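Local structure of hemolysin-related protein (Vibrio cholerae serotype O1, 6MLT) at residues A448-D454 against S465-L471. The protein is a secreted, calcium-binding component of the biofilm matrix that probably binds carbohydrate and contributes to biofilm adhesion. Residues are numbered along the deposited sequence; the frame is centred on the assembly and turned at random.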
loop_
_atom_site.group_PDB
_atom_site.type_symbol
_atom_site.label_atom_id
_atom_site.label_comp_id
_atom_site.label_asym_id
_atom_site.label_seq_id
_atom_site.Cartn_x
_atom_site.Cartn_y
_atom_site.Cartn_z
ATOM N N ALA A 448 4.788 -0.797 16.940
ATOM C CA ALA A 448 5.380 -1.154 18.219
ATOM C C ALA A 448 5.918 0.093 18.907
ATOM O O ALA A 448 6.596 0.912 18.278
ATOM C CB ALA A 448 6.503 -2.172 18.033
ATOM N N GLY A 449 5.612 0.232 20.195
ATOM C CA GLY A 449 6.180 1.264 21.029
ATOM C C GLY A 449 7.224 0.706 21.970
ATOM O O GLY A 449 7.769 -0.384 21.761
ATOM N N TYR A 450 7.513 1.466 23.032
ATOM C CA TYR A 450 8.468 0.982 24.030
ATOM C C TYR A 450 7.964 -0.264 24.749
ATOM O O TYR A 450 8.769 -1.125 25.124
ATOM C CB TYR A 450 8.773 2.076 25.053
ATOM C CG TYR A 450 9.833 3.052 24.599
ATOM C CD1 TYR A 450 11.181 2.722 24.671
ATOM C CD2 TYR A 450 9.491 4.302 24.106
ATOM C CE1 TYR A 450 12.161 3.611 24.260
ATOM C CE2 TYR A 450 10.465 5.198 23.687
ATOM C CZ TYR A 450 11.792 4.847 23.768
ATOM O OH TYR A 450 12.755 5.734 23.356
ATOM N N TYR A 451 6.645 -0.382 24.937
ATOM C CA TYR A 451 6.054 -1.401 25.799
ATOM C C TYR A 451 5.138 -2.400 25.101
ATOM O O TYR A 451 4.927 -3.491 25.651
ATOM C CB TYR A 451 5.232 -0.740 26.921
ATOM C CG TYR A 451 5.997 0.235 27.800
ATOM C CD1 TYR A 451 7.299 -0.022 28.203
ATOM C CD2 TYR A 451 5.399 1.407 28.239
ATOM C CE1 TYR A 451 7.992 0.877 29.010
ATOM C CE2 TYR A 451 6.073 2.306 29.042
ATOM C CZ TYR A 451 7.369 2.038 29.422
ATOM O OH TYR A 451 8.036 2.931 30.222
ATOM N N ALA A 452 4.566 -2.070 23.944
ATOM C CA ALA A 452 3.555 -2.941 23.357
ATOM C C ALA A 452 3.404 -2.673 21.868
ATOM O O ALA A 452 3.797 -1.619 21.356
ATOM C CB ALA A 452 2.199 -2.759 24.042
ATOM N N VAL A 453 2.802 -3.649 21.191
ATOM C CA VAL A 453 2.356 -3.523 19.807
ATOM C C VAL A 453 0.866 -3.211 19.837
ATOM O O VAL A 453 0.077 -3.982 20.395
ATOM C CB VAL A 453 2.640 -4.803 19.005
ATOM C CG1 VAL A 453 2.063 -4.700 17.586
ATOM C CG2 VAL A 453 4.136 -5.091 18.960
ATOM N N ASP A 454 0.478 -2.091 19.228
ATOM C CA ASP A 454 -0.894 -1.604 19.254
ATOM C C ASP A 454 -1.468 -1.548 17.845
ATOM O O ASP A 454 -0.808 -1.084 16.912
ATOM C CB ASP A 454 -0.972 -0.209 19.891
ATOM C CG ASP A 454 -0.644 -0.228 21.375
ATOM O OD1 ASP A 454 -0.554 -1.338 21.935
ATOM O OD2 ASP A 454 -0.465 0.857 21.977
ATOM N N SER A 465 -3.870 -4.328 22.100
ATOM C CA SER A 465 -2.504 -4.019 22.513
ATOM C C SER A 465 -1.862 -5.285 23.063
ATOM O O SER A 465 -2.462 -5.974 23.893
ATOM C CB SER A 465 -2.485 -2.911 23.576
ATOM O OG SER A 465 -1.181 -2.691 24.090
ATOM N N VAL A 466 -0.652 -5.592 22.602
ATOM C CA VAL A 466 0.058 -6.803 23.002
ATOM C C VAL A 466 1.413 -6.404 23.566
ATOM O O VAL A 466 2.232 -5.801 22.862
ATOM C CB VAL A 466 0.214 -7.781 21.829
ATOM C CG1 VAL A 466 1.188 -8.900 22.178
ATOM C CG2 VAL A 466 -1.148 -8.361 21.462
ATOM N N ALA A 467 1.654 -6.758 24.825
ATOM C CA ALA A 467 2.912 -6.410 25.469
ATOM C C ALA A 467 4.079 -6.962 24.666
ATOM O O ALA A 467 4.053 -8.107 24.201
ATOM C CB ALA A 467 2.947 -6.945 26.903
ATOM N N ASN A 468 5.108 -6.131 24.512
ATOM C CA ASN A 468 6.237 -6.418 23.630
ATOM C C ASN A 468 7.404 -5.567 24.125
ATOM O O ASN A 468 7.398 -4.344 23.938
ATOM C CB ASN A 468 5.878 -6.103 22.180
ATOM C CG ASN A 468 6.903 -6.619 21.181
ATOM O OD1 ASN A 468 7.016 -7.828 20.945
ATOM N ND2 ASN A 468 7.647 -5.696 20.570
ATOM N N ASP A 469 8.388 -6.210 24.757
ATOM C CA ASP A 469 9.459 -5.511 25.476
ATOM C C ASP A 469 10.419 -4.854 24.494
ATOM O O ASP A 469 11.221 -5.533 23.847
ATOM C CB ASP A 469 10.207 -6.494 26.378
ATOM C CG ASP A 469 11.542 -5.937 26.911
ATOM O OD1 ASP A 469 11.780 -4.708 26.839
ATOM O OD2 ASP A 469 12.364 -6.745 27.409
ATOM N N ASP A 470 10.367 -3.527 24.397
ATOM C CA ASP A 470 11.348 -2.812 23.590
ATOM C C ASP A 470 11.857 -1.580 24.316
ATOM O O ASP A 470 12.101 -0.532 23.706
ATOM C CB ASP A 470 10.785 -2.428 22.228
ATOM C CG ASP A 470 11.882 -2.081 21.257
ATOM O OD1 ASP A 470 12.914 -2.776 21.322
ATOM O OD2 ASP A 470 11.731 -1.133 20.460
ATOM N N LEU A 471 12.065 -1.700 25.627
ATOM C CA LEU A 471 12.549 -0.566 26.411
ATOM C C LEU A 471 13.841 0.012 25.850
ATOM O O LEU A 471 14.107 1.206 26.023
ATOM C CB LEU A 471 12.774 -0.982 27.862
ATOM C CG LEU A 471 11.714 -0.508 28.847
ATOM C CD1 LEU A 471 10.488 -1.385 28.737
ATOM C CD2 LEU A 471 12.269 -0.508 30.261
HETATM O O HOH W 1 7.147 -3.074 21.585
#
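This is the open end of an antiparallel beta hairpin, made by strands 452-457 and 462-467, together with the loops that flank it. It belongs to a four-stranded blade of the beta-propeller. The short strand segments run at 164°, with axes 4.4 Å apart at closest approach. Val-453 and Val-466 form a hydrogen-bonded pair: Val-453 N to Val-466 O and Val-466 N to Val-453 O are both 2.8 Å. Their side chains share one face of the sheet. On the other face, Ser-465 OG donates to Asp-454 OD1 at 2.6 Å.

The pairing continues past the strand ends. Asn-468 N donates to Tyr-451 O at 2.9 Å, and Asp-470 N to Tyr-450 O at 3.0 Å. The turn from Gly-449 to Ala-452, which joins strands 443-448 and 452-457, is closed by a hydrogen bond from Gly-449 N to Ala-452 O (2.8 Å). One water donates to Gly-449 O (2.8 Å) and Asn-468 O (2.7 Å) and accepts from Asn-468 ND2 (2.9 Å), so it bridges turn and loop. Asp-469 forms an Asx turn, its OD1 accepting from Leu-471 N at 3.3 Å. Leu-471 CD1 then meets the ring edge of Tyr-451, 3.4 Å from CE1.

Neighbouring loops and strands complete the setting. Asn-271 hydrogen-bonds to Tyr-451 N, Ala-452 O and Asp-454 OD2; Arg-500 hydrogen-bonds to Asn-468 OD1, and Thr-519 to Asp-470 OD1. Within the blade, strand 452-457 lies between 443-448 and the outermost strand, 462-467. Val-453 and Asn-468 touch Val-493 of strand 490-494, in the blade that follows in sequence.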